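Local coordinates for protein possible hydrolase (Mycobacterium tuberculosis, PDB 6WYN) that hydrolyses carboxylic esters, with a preference for short, straight-chain alkyl esters, and is likely involved in ester and lipid metabolism, at residues 84-95 with 107-118; 151-162 with 174-185. One frame throughout, in Å; residues are numbered along the deposited sequence.

How the contacts relate
Both contacts lie in the buried core of the alpha/beta hydrolase domain, and each pairs two parallel strands joined through a helix. They share one sheet: strands 85-88 and 150-154 are neighbours, so that Val152 probably exchanges backbone hydrogen bonds with Ile86 and Leu88. Beyond the strands the chemistry diverges. In contact 1 the strand ends open into loops of histidine, aspartate, glycine and ordered water, with a salt bridge at the other, partly exposed end. Contact 2 is almost wholly apolar between its side chains, with leucines and valines packing a helix onto the sheet around Ser155 and Asp179. The loop of contact 1 approaches this site, the nearest atoms of Gly90 and Ser155 being about 4 Å apart.

Contact 1. Residues 84-95 with 107-118; sequences RVIFLHGGGQNA and EPALAVDLPGHG
His89 reaches from the end of strand 85-88 in among residues 113-118. CB lies 3.8 Å from Gln93 CB, and CG is set between the backbone N and the carbonyl carbon (chi1 66°), which brings the ring up against Val112 to His117. CD2 comes to 3.2 Å from Val112 O. NE2 accepts from Leu114 N, tilted out of the ring plane, at 3.0 Å in a nearly straight bond (166°). CE1 touches His117 CB at 3.5 Å, His89 setting its edge to the face of His117 (offset, planes at 64°). ND1 donates within the ring plane to Gly90 O, 2.7 Å away, so both nitrogens are satisfied and the ring's rotation is fixed. Leu114 CG makes a CH-pi contact 3.9 Å from the His89 ring centroid, while Gln93 and Asn94 backbone atoms cover the opposite face.

Asp113 OD1 accepts from Ala95 N at 2.9 Å, and its OD2 binds His119 N and Arg67. At the opposite end, just before the strands begin, Arg84 NH1 forms a 3.1 Å salt bridge to Glu107 OE1, charges suited to a partly exposed margin. Glycines 90 to 92 form a type II turn with Gln93; in alpha/beta hydrolases this loop commonly contributes to the oxyanion hole, and Gly91 influences substrate selectivity here.

Between these ends the parallel strands are joined by Leu110 N to Val85 O, Phe87 N to Leu110 O and Val112 N to Phe87 O; where they part, a water donates to both Phe87 O and Val112 O. Small Ala109 and Ala111 accommodate Phe87. Strand 85-88 lies between strands 109-112 and 150-154, helix 99-105 makes the crossover, and Leu110 and Val112 pack on helix 130-144.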
loop_
_atom_site.group_PDB
_atom_site.type_symbol
_atom_site.label_atom_id
_atom_site.label_comp_id
_atom_site.label_asym_id
_atom_site.label_seq_id
_atom_site.Cartn_x
_atom_site.Cartn_y
_atom_site.Cartn_z
ATOM N N ARG A 84 13.032 -9.175 -5.099
ATOM C CA ARG A 84 13.868 -7.977 -5.362
ATOM C C ARG A 84 13.211 -6.715 -4.767
ATOM O O ARG A 84 13.946 -5.796 -4.395
ATOM C CB ARG A 84 14.017 -7.721 -6.867
ATOM C CG ARG A 84 15.069 -8.516 -7.625
ATOM C CD ARG A 84 15.356 -7.875 -8.995
ATOM N NE ARG A 84 16.228 -6.703 -8.896
ATOM C CZ ARG A 84 16.546 -5.865 -9.889
ATOM N NH1 ARG A 84 16.054 -6.034 -11.106
ATOM N NH2 ARG A 84 17.351 -4.840 -9.647
ATOM N N VAL A 85 11.872 -6.649 -4.699
ATOM C CA VAL A 85 11.154 -5.422 -4.285
ATOM C C VAL A 85 10.123 -5.787 -3.237
ATOM O O VAL A 85 9.425 -6.786 -3.411
ATOM C CB VAL A 85 10.456 -4.773 -5.487
ATOM C CG1 VAL A 85 9.884 -3.422 -5.114
ATOM C CG2 VAL A 85 11.420 -4.663 -6.673
ATOM N N ILE A 86 10.024 -4.963 -2.231
ATOM C CA ILE A 86 8.922 -5.007 -1.244
ATOM C C ILE A 86 7.937 -3.887 -1.539
ATOM O O ILE A 86 8.385 -2.750 -1.693
ATOM C CB ILE A 86 9.516 -4.888 0.162
ATOM C CG1 ILE A 86 10.554 -5.975 0.441
ATOM C CG2 ILE A 86 8.393 -4.903 1.167
ATOM C CD1 ILE A 86 11.489 -5.621 1.596
ATOM N N PHE A 87 6.644 -4.190 -1.542
ATOM C CA PHE A 87 5.562 -3.216 -1.761
ATOM C C PHE A 87 4.710 -3.156 -0.496
ATOM O O PHE A 87 4.335 -4.246 0.005
ATOM C CB PHE A 87 4.719 -3.637 -2.961
ATOM C CG PHE A 87 5.392 -3.533 -4.298
ATOM C CD1 PHE A 87 6.095 -4.596 -4.827
ATOM C CD2 PHE A 87 5.267 -2.373 -5.056
ATOM C CE1 PHE A 87 6.689 -4.518 -6.085
ATOM C CE2 PHE A 87 5.895 -2.273 -6.287
ATOM C CZ PHE A 87 6.582 -3.344 -6.808
ATOM N N LEU A 88 4.410 -1.947 -0.033
ATOM C CA LEU A 88 3.547 -1.690 1.142
ATOM C C LEU A 88 2.386 -0.812 0.700
ATOM O O LEU A 88 2.632 0.336 0.318
ATOM C CB LEU A 88 4.373 -1.046 2.246
ATOM C CG LEU A 88 5.660 -1.801 2.607
ATOM C CD1 LEU A 88 6.385 -1.121 3.742
ATOM C CD2 LEU A 88 5.344 -3.222 3.081
ATOM N N HIS A 89 1.174 -1.341 0.776
ATOM C CA HIS A 89 -0.073 -0.628 0.415
ATOM C C HIS A 89 -0.453 0.506 1.384
ATOM O O HIS A 89 0.189 0.733 2.445
ATOM C CB HIS A 89 -1.195 -1.664 0.362
ATOM C CG HIS A 89 -1.496 -2.274 1.686
ATOM N ND1 HIS A 89 -2.279 -1.623 2.629
ATOM C CD2 HIS A 89 -1.175 -3.492 2.204
ATOM C CE1 HIS A 89 -2.395 -2.424 3.689
ATOM N NE2 HIS A 89 -1.761 -3.571 3.434
ATOM N N GLY A 90 -1.533 1.196 1.046
ATOM C CA GLY A 90 -2.033 2.319 1.862
ATOM C C GLY A 90 -3.051 1.893 2.911
ATOM O O GLY A 90 -3.543 0.726 2.925
ATOM N N GLY A 91 -3.428 2.843 3.770
ATOM C CA GLY A 91 -4.643 2.691 4.605
ATOM C C GLY A 91 -5.834 2.209 3.811
ATOM O O GLY A 91 -6.135 2.773 2.707
ATOM N N GLY A 92 -6.574 1.245 4.370
ATOM C CA GLY A 92 -7.812 0.732 3.763
ATOM C C GLY A 92 -7.561 -0.137 2.547
ATOM O O GLY A 92 -8.530 -0.399 1.808
ATOM N N GLN A 93 -6.302 -0.492 2.260
ATOM C CA GLN A 93 -5.953 -1.335 1.079
ATOM C C GLN A 93 -5.507 -2.735 1.550
ATOM O O GLN A 93 -5.561 -3.009 2.741
ATOM C CB GLN A 93 -4.874 -0.646 0.247
ATOM C CG GLN A 93 -5.318 0.702 -0.328
ATOM C CD GLN A 93 -4.329 1.233 -1.336
ATOM O OE1 GLN A 93 -3.105 1.005 -1.239
ATOM N NE2 GLN A 93 -4.873 2.035 -2.236
ATOM N N ASN A 94 -5.004 -3.556 0.639
ATOM C CA ASN A 94 -4.301 -4.805 0.947
ATOM C C ASN A 94 -3.257 -5.021 -0.134
ATOM O O ASN A 94 -3.188 -4.218 -1.084
ATOM C CB ASN A 94 -5.263 -5.988 1.094
ATOM C CG ASN A 94 -5.922 -6.341 -0.209
ATOM O OD1 ASN A 94 -5.389 -7.172 -0.964
ATOM N ND2 ASN A 94 -7.060 -5.707 -0.472
ATOM N N ALA A 95 -2.475 -6.070 0.027
ATOM C CA ALA A 95 -1.379 -6.439 -0.880
ATOM C C ALA A 95 -1.820 -6.504 -2.356
ATOM O O ALA A 95 -0.967 -6.301 -3.228
ATOM C CB ALA A 95 -0.799 -7.743 -0.421
ATOM N N GLU A 107 9.151 -8.610 -11.993
ATOM C CA GLU A 107 10.231 -8.905 -11.030
ATOM C C GLU A 107 9.722 -9.761 -9.857
ATOM O O GLU A 107 8.603 -9.616 -9.370
ATOM C CB GLU A 107 10.798 -7.597 -10.495
ATOM C CG GLU A 107 11.418 -6.754 -11.577
ATOM C CD GLU A 107 12.678 -7.366 -12.162
ATOM O OE1 GLU A 107 13.546 -7.781 -11.358
ATOM O OE2 GLU A 107 12.748 -7.491 -13.419
ATOM N N PRO A 108 10.575 -10.603 -9.254
ATOM C CA PRO A 108 10.211 -11.232 -7.973
ATOM C C PRO A 108 9.971 -10.173 -6.884
ATOM O O PRO A 108 10.750 -9.217 -6.721
ATOM C CB PRO A 108 11.387 -12.157 -7.648
ATOM C CG PRO A 108 12.537 -11.636 -8.515
ATOM C CD PRO A 108 11.907 -11.007 -9.747
ATOM N N ALA A 109 8.888 -10.333 -6.122
ATOM C CA ALA A 109 8.436 -9.258 -5.204
ATOM C C ALA A 109 7.692 -9.805 -3.996
ATOM O O ALA A 109 7.133 -10.863 -4.102
ATOM C CB ALA A 109 7.563 -8.322 -5.987
ATOM N N LEU A 110 7.607 -9.021 -2.921
ATOM C CA LEU A 110 6.798 -9.365 -1.734
ATOM C C LEU A 110 5.859 -8.191 -1.519
ATOM O O LEU A 110 6.350 -7.069 -1.253
ATOM C CB LEU A 110 7.704 -9.622 -0.526
ATOM C CG LEU A 110 6.993 -10.241 0.673
ATOM C CD1 LEU A 110 6.629 -11.683 0.394
ATOM C CD2 LEU A 110 7.828 -10.169 1.951
ATOM N N ALA A 111 4.576 -8.441 -1.611
ATOM C CA ALA A 111 3.537 -7.445 -1.312
ATOM C C ALA A 111 2.919 -7.805 0.042
ATOM O O ALA A 111 2.235 -8.817 0.177
ATOM C CB ALA A 111 2.546 -7.377 -2.447
ATOM N N VAL A 112 3.215 -6.956 1.007
ATOM C CA VAL A 112 2.824 -7.303 2.387
ATOM C C VAL A 112 1.473 -6.737 2.781
ATOM O O VAL A 112 1.168 -5.646 2.350
ATOM C CB VAL A 112 3.895 -6.787 3.360
ATOM C CG1 VAL A 112 3.569 -7.194 4.765
ATOM C CG2 VAL A 112 5.285 -7.266 2.981
ATOM N N ASP A 113 0.702 -7.507 3.541
ATOM C CA ASP A 113 -0.512 -6.967 4.202
ATOM C C ASP A 113 -0.071 -6.280 5.502
ATOM O O ASP A 113 0.523 -6.942 6.337
ATOM C CB ASP A 113 -1.559 -8.036 4.496
ATOM C CG ASP A 113 -2.307 -8.605 3.290
ATOM O OD1 ASP A 113 -2.506 -7.846 2.310
ATOM O OD2 ASP A 113 -2.711 -9.815 3.335
ATOM N N LEU A 114 -0.261 -4.967 5.605
ATOM C CA LEU A 114 0.032 -4.206 6.818
ATOM C C LEU A 114 -0.850 -4.766 7.938
ATOM O O LEU A 114 -1.954 -5.205 7.702
ATOM C CB LEU A 114 -0.242 -2.714 6.602
ATOM C CG LEU A 114 0.681 -1.970 5.630
ATOM C CD1 LEU A 114 0.256 -0.532 5.623
ATOM C CD2 LEU A 114 2.169 -2.119 5.971
ATOM N N PRO A 115 -0.406 -4.687 9.210
ATOM C CA PRO A 115 -1.288 -4.959 10.340
ATOM C C PRO A 115 -2.640 -4.297 10.105
ATOM O O PRO A 115 -2.761 -3.150 9.598
ATOM C CB PRO A 115 -0.520 -4.372 11.517
ATOM C CG PRO A 115 0.893 -4.547 11.118
ATOM C CD PRO A 115 0.948 -4.312 9.617
ATOM N N GLY A 116 -3.675 -5.018 10.446
ATOM C CA GLY A 116 -5.045 -4.522 10.369
ATOM C C GLY A 116 -5.637 -4.602 8.988
ATOM O O GLY A 116 -6.717 -4.059 8.792
ATOM N N HIS A 117 -4.949 -5.218 8.038
ATOM C CA HIS A 117 -5.347 -5.220 6.610
ATOM C C HIS A 117 -5.096 -6.599 5.979
ATOM O O HIS A 117 -4.175 -7.341 6.422
ATOM C CB HIS A 117 -4.514 -4.160 5.891
ATOM C CG HIS A 117 -4.728 -2.764 6.361
ATOM N ND1 HIS A 117 -3.996 -2.216 7.400
ATOM C CD2 HIS A 117 -5.543 -1.794 5.877
ATOM C CE1 HIS A 117 -4.386 -0.955 7.558
ATOM N NE2 HIS A 117 -5.354 -0.688 6.649
ATOM N N GLY A 118 -5.833 -6.872 4.918
ATOM C CA GLY A 118 -5.691 -8.081 4.104
ATOM C C GLY A 118 -5.921 -9.310 4.963
ATOM O O GLY A 118 -7.000 -9.360 5.601
HETATM O O HOH W 1 1.340 -4.291 0.098
HETATM O O HOH W 2 -7.495 -4.668 3.643
HETATM O O HOH W 3 -3.997 -9.189 0.460
#

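Contact 2. Residues 151-162 with 174-185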
loop_
_atom_site.group_PDB
_atom_site.type_symbol
_atom_site.label_atom_id
_atom_site.label_comp_id
_atom_site.label_asym_id
_atom_site.label_seq_id
_atom_site.Cartn_x
_atom_site.Cartn_y
_atom_site.Cartn_z
ATOM N N VAL A 151 12.167 -0.683 -1.657
ATOM C CA VAL A 151 10.841 -0.675 -1.004
ATOM C C VAL A 151 9.992 0.415 -1.628
ATOM O O VAL A 151 10.405 1.569 -1.633
ATOM C CB VAL A 151 10.956 -0.510 0.512
ATOM C CG1 VAL A 151 9.614 -0.613 1.203
ATOM C CG2 VAL A 151 11.931 -1.541 1.048
ATOM N N VAL A 152 8.832 0.015 -2.109
ATOM C CA VAL A 152 7.792 0.903 -2.642
ATOM C C VAL A 152 6.664 0.899 -1.640
ATOM O O VAL A 152 6.133 -0.189 -1.397
ATOM C CB VAL A 152 7.316 0.405 -3.998
ATOM C CG1 VAL A 152 6.240 1.303 -4.573
ATOM C CG2 VAL A 152 8.490 0.219 -4.935
ATOM N N GLY A 153 6.282 2.079 -1.160
ATOM C CA GLY A 153 5.194 2.220 -0.198
ATOM C C GLY A 153 4.248 3.306 -0.603
ATOM O O GLY A 153 4.710 4.463 -0.843
ATOM N N MET A 154 2.961 3.021 -0.559
ATOM C CA MET A 154 1.937 4.061 -0.828
ATOM C C MET A 154 1.314 4.556 0.494
ATOM O O MET A 154 0.909 3.731 1.353
ATOM C CB MET A 154 0.855 3.498 -1.746
ATOM C CG MET A 154 -0.157 4.524 -2.138
ATOM S SD MET A 154 -1.696 4.113 -1.317
ATOM C CE MET A 154 -2.765 5.457 -1.827
ATOM N N SER A 155 1.163 5.869 0.647
ATOM C CA SER A 155 0.485 6.488 1.838
ATOM C C SER A 155 0.979 5.861 3.184
ATOM O O SER A 155 2.152 5.979 3.488
ATOM C CB SER A 155 -1.004 6.484 1.669
ATOM O OG SER A 155 -1.570 7.552 2.438
ATOM N N LEU A 156 0.143 5.263 4.017
ATOM C CA LEU A 156 0.610 4.621 5.282
ATOM C C LEU A 156 1.805 3.687 5.030
ATOM O O LEU A 156 2.760 3.689 5.805
ATOM C CB LEU A 156 -0.571 3.838 5.847
ATOM C CG LEU A 156 -0.343 3.115 7.173
ATOM C CD1 LEU A 156 0.125 4.081 8.280
ATOM C CD2 LEU A 156 -1.642 2.434 7.586
ATOM N N GLY A 157 1.752 2.914 3.948
ATOM C CA GLY A 157 2.857 2.065 3.505
ATOM C C GLY A 157 4.142 2.802 3.273
ATOM O O GLY A 157 5.200 2.242 3.597
ATOM N N GLY A 158 4.098 3.986 2.637
ATOM C CA GLY A 158 5.310 4.794 2.400
ATOM C C GLY A 158 5.967 5.271 3.701
ATOM O O GLY A 158 7.224 5.243 3.786
ATOM N N LEU A 159 5.174 5.685 4.682
ATOM C CA LEU A 159 5.717 6.130 6.004
ATOM C C LEU A 159 6.239 4.889 6.760
ATOM O O LEU A 159 7.325 4.965 7.357
ATOM C CB LEU A 159 4.628 6.882 6.772
ATOM C CG LEU A 159 4.015 8.077 6.037
ATOM C CD1 LEU A 159 3.242 8.948 6.990
ATOM C CD2 LEU A 159 5.087 8.898 5.345
ATOM N N THR A 160 5.586 3.739 6.591
ATOM C CA THR A 160 6.089 2.458 7.164
ATOM C C THR A 160 7.480 2.199 6.593
ATOM O O THR A 160 8.387 1.868 7.352
ATOM C CB THR A 160 5.091 1.313 6.961
ATOM O OG1 THR A 160 3.888 1.757 7.582
ATOM C CG2 THR A 160 5.550 0.019 7.588
ATOM N N ALA A 161 7.659 2.426 5.293
ATOM C CA ALA A 161 8.941 2.206 4.610
ATOM C C ALA A 161 10.002 3.135 5.178
ATOM O O ALA A 161 11.138 2.694 5.326
ATOM C CB ALA A 161 8.816 2.394 3.128
ATOM N N ILE A 162 9.662 4.385 5.425
ATOM C CA ILE A 162 10.632 5.333 6.008
ATOM C C ILE A 162 11.122 4.754 7.343
ATOM O O ILE A 162 12.322 4.703 7.531
ATOM C CB ILE A 162 10.015 6.728 6.178
ATOM C CG1 ILE A 162 9.867 7.414 4.824
ATOM C CG2 ILE A 162 10.881 7.545 7.139
ATOM C CD1 ILE A 162 9.000 8.640 4.849
ATOM N N GLU A 174 16.849 1.589 -1.182
ATOM C CA GLU A 174 16.180 2.630 -2.002
ATOM C C GLU A 174 14.685 2.666 -1.661
ATOM O O GLU A 174 14.108 1.577 -1.509
ATOM C CB GLU A 174 16.532 2.215 -3.426
ATOM C CG GLU A 174 16.067 3.136 -4.483
ATOM C CD GLU A 174 17.116 4.119 -4.967
ATOM O OE1 GLU A 174 18.342 3.810 -4.919
ATOM O OE2 GLU A 174 16.681 5.180 -5.412
ATOM N N LEU A 175 14.112 3.853 -1.454
ATOM C CA LEU A 175 12.674 4.037 -1.144
ATOM C C LEU A 175 11.974 4.687 -2.336
ATOM O O LEU A 175 12.472 5.704 -2.879
ATOM C CB LEU A 175 12.469 4.937 0.066
ATOM C CG LEU A 175 12.908 4.366 1.407
ATOM C CD1 LEU A 175 13.096 5.461 2.442
ATOM C CD2 LEU A 175 11.900 3.357 1.900
ATOM N N VAL A 176 10.789 4.190 -2.652
ATOM C CA VAL A 176 9.843 4.885 -3.552
ATOM C C VAL A 176 8.585 5.123 -2.736
ATOM O O VAL A 176 7.957 4.131 -2.304
ATOM C CB VAL A 176 9.580 4.092 -4.838
ATOM C CG1 VAL A 176 8.626 4.843 -5.726
ATOM C CG2 VAL A 176 10.873 3.750 -5.586
ATOM N N LEU A 177 8.261 6.397 -2.514
ATOM C CA LEU A 177 7.064 6.857 -1.789
ATOM C C LEU A 177 5.982 7.136 -2.818
ATOM O O LEU A 177 6.223 8.004 -3.741
ATOM C CB LEU A 177 7.381 8.128 -0.994
ATOM C CG LEU A 177 8.402 7.997 0.130
ATOM C CD1 LEU A 177 8.545 9.327 0.835
ATOM C CD2 LEU A 177 7.995 6.943 1.157
ATOM N N VAL A 178 4.805 6.545 -2.658
ATOM C CA VAL A 178 3.681 6.863 -3.577
ATOM C C VAL A 178 2.715 7.802 -2.874
ATOM O O VAL A 178 1.998 7.372 -1.950
ATOM C CB VAL A 178 3.041 5.596 -4.144
ATOM C CG1 VAL A 178 1.908 5.881 -5.099
ATOM C CG2 VAL A 178 4.098 4.760 -4.832
ATOM N N ASP A 179 2.659 9.048 -3.394
ATOM C CA ASP A 179 1.734 10.129 -3.008
ATOM C C ASP A 179 1.674 10.322 -1.489
ATOM O O ASP A 179 0.585 10.521 -0.976
ATOM C CB ASP A 179 0.349 9.883 -3.611
ATOM C CG ASP A 179 -0.400 11.173 -3.945
ATOM O OD1 ASP A 179 0.184 12.006 -4.636
ATOM O OD2 ASP A 179 -1.568 11.354 -3.473
ATOM N N VAL A 180 2.804 10.396 -0.816
ATOM C CA VAL A 180 2.815 10.722 0.627
ATOM C C VAL A 180 4.147 11.340 1.056
ATOM O O VAL A 180 5.187 11.007 0.504
ATOM C CB VAL A 180 2.504 9.445 1.440
ATOM C CG1 VAL A 180 3.698 8.499 1.414
ATOM C CG2 VAL A 180 2.077 9.782 2.863
ATOM N N THR A 181 4.081 12.164 2.101
ATOM C CA THR A 181 5.235 12.568 2.951
ATOM C C THR A 181 4.742 12.514 4.404
ATOM O O THR A 181 3.541 12.481 4.643
ATOM C CB THR A 181 5.748 13.976 2.596
ATOM O OG1 THR A 181 4.831 14.896 3.199
ATOM C CG2 THR A 181 5.828 14.248 1.104
ATOM N N PRO A 182 5.622 12.581 5.423
ATOM C CA PRO A 182 5.151 12.642 6.810
ATOM C C PRO A 182 4.124 13.756 7.015
ATOM O O PRO A 182 3.040 13.501 7.540
ATOM C CB PRO A 182 6.431 12.894 7.570
ATOM C CG PRO A 182 7.442 12.160 6.735
ATOM C CD PRO A 182 7.092 12.560 5.315
ATOM N N SER A 183 4.424 14.968 6.520
ATOM C CA SER A 183 3.514 16.134 6.685
ATOM C C SER A 183 2.157 15.854 6.032
ATOM O O SER A 183 1.114 16.222 6.603
ATOM C CB SER A 183 4.152 17.402 6.161
ATOM O OG SER A 183 5.390 17.626 6.819
ATOM N N ALA A 184 2.143 15.247 4.842
ATOM C CA ALA A 184 0.891 15.057 4.080
ATOM C C ALA A 184 -0.030 14.094 4.828
ATOM O O ALA A 184 -1.251 14.348 4.937
ATOM C CB ALA A 184 1.229 14.562 2.689
ATOM N N LEU A 185 0.494 12.989 5.328
ATOM C CA LEU A 185 -0.391 12.041 6.055
ATOM C C LEU A 185 -0.812 12.669 7.397
ATOM O O LEU A 185 -1.934 12.466 7.785
ATOM C CB LEU A 185 0.310 10.688 6.259
ATOM C CG LEU A 185 -0.624 9.556 6.714
ATOM C CD1 LEU A 185 -1.922 9.538 5.949
ATOM C CD2 LEU A 185 0.049 8.193 6.552
#
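Val176 N donates to Val151 O at 2.8 Å, in the carbonyl plane, and Val176 O answers by accepting from Gly153 N at 2.9 Å, with a C-H...O contact from Val152 CA beside it. Val178 N in turn bonds to Gly153 O, and the alternation ends where Ser155 N bonds to Val178 O at 3.1 Å. Beta-branched valines suit these extended strands: Val152 and Val176 run alongside each other off the same face of the sheet, with Val152 CG2 4.0 Å from Val176 CB. Met154, its CG anti to the backbone N (chi1 -176°), lays that atom against Val178 CG1.

After Met154 the chain turns sharply into helix 156-167 through the nucleophile elbow, the Gly-x-Ser-x-Gly motif of alpha/beta hydrolases. Ser155, the probable nucleophile, takes the strained backbone conformation of such elbows, with phi at 46°. Gly153 and Gly157, lacking side chains, let strand and helix fold closely together, and Gly158 lets the helix sit directly on Leu177 and Val180. Ser155 OG bonds to His310 NE2; Asp179, just past strand 174-178, holds His310 ND1 through OD2, completing the proposed catalytic triad. OD2 also takes a bond from Ser281, and OD1 one from Gly278 N, so the carboxylate is held in place from several directions.

Val180 lies against the elbow, its CB 3.6 Å from Ser155 CA. Over it comes Leu159, whose CD2 branch lies 4.0 Å from Val180 CG2 and also touches the start of helix 182-200, while its CD1 comes to 3.3 Å from Leu185 CD2, tighter than usual. Farther along the helix the small Ala161 admits Leu175 closely, Ala161 CB to Leu175 CD2 being a tight 3.5 Å. Ile162 CD1 bridges the Leu177 branches and Pro182 CG, and Leu262 and Val266 of helix 260-268 pack onto Ile162 as well.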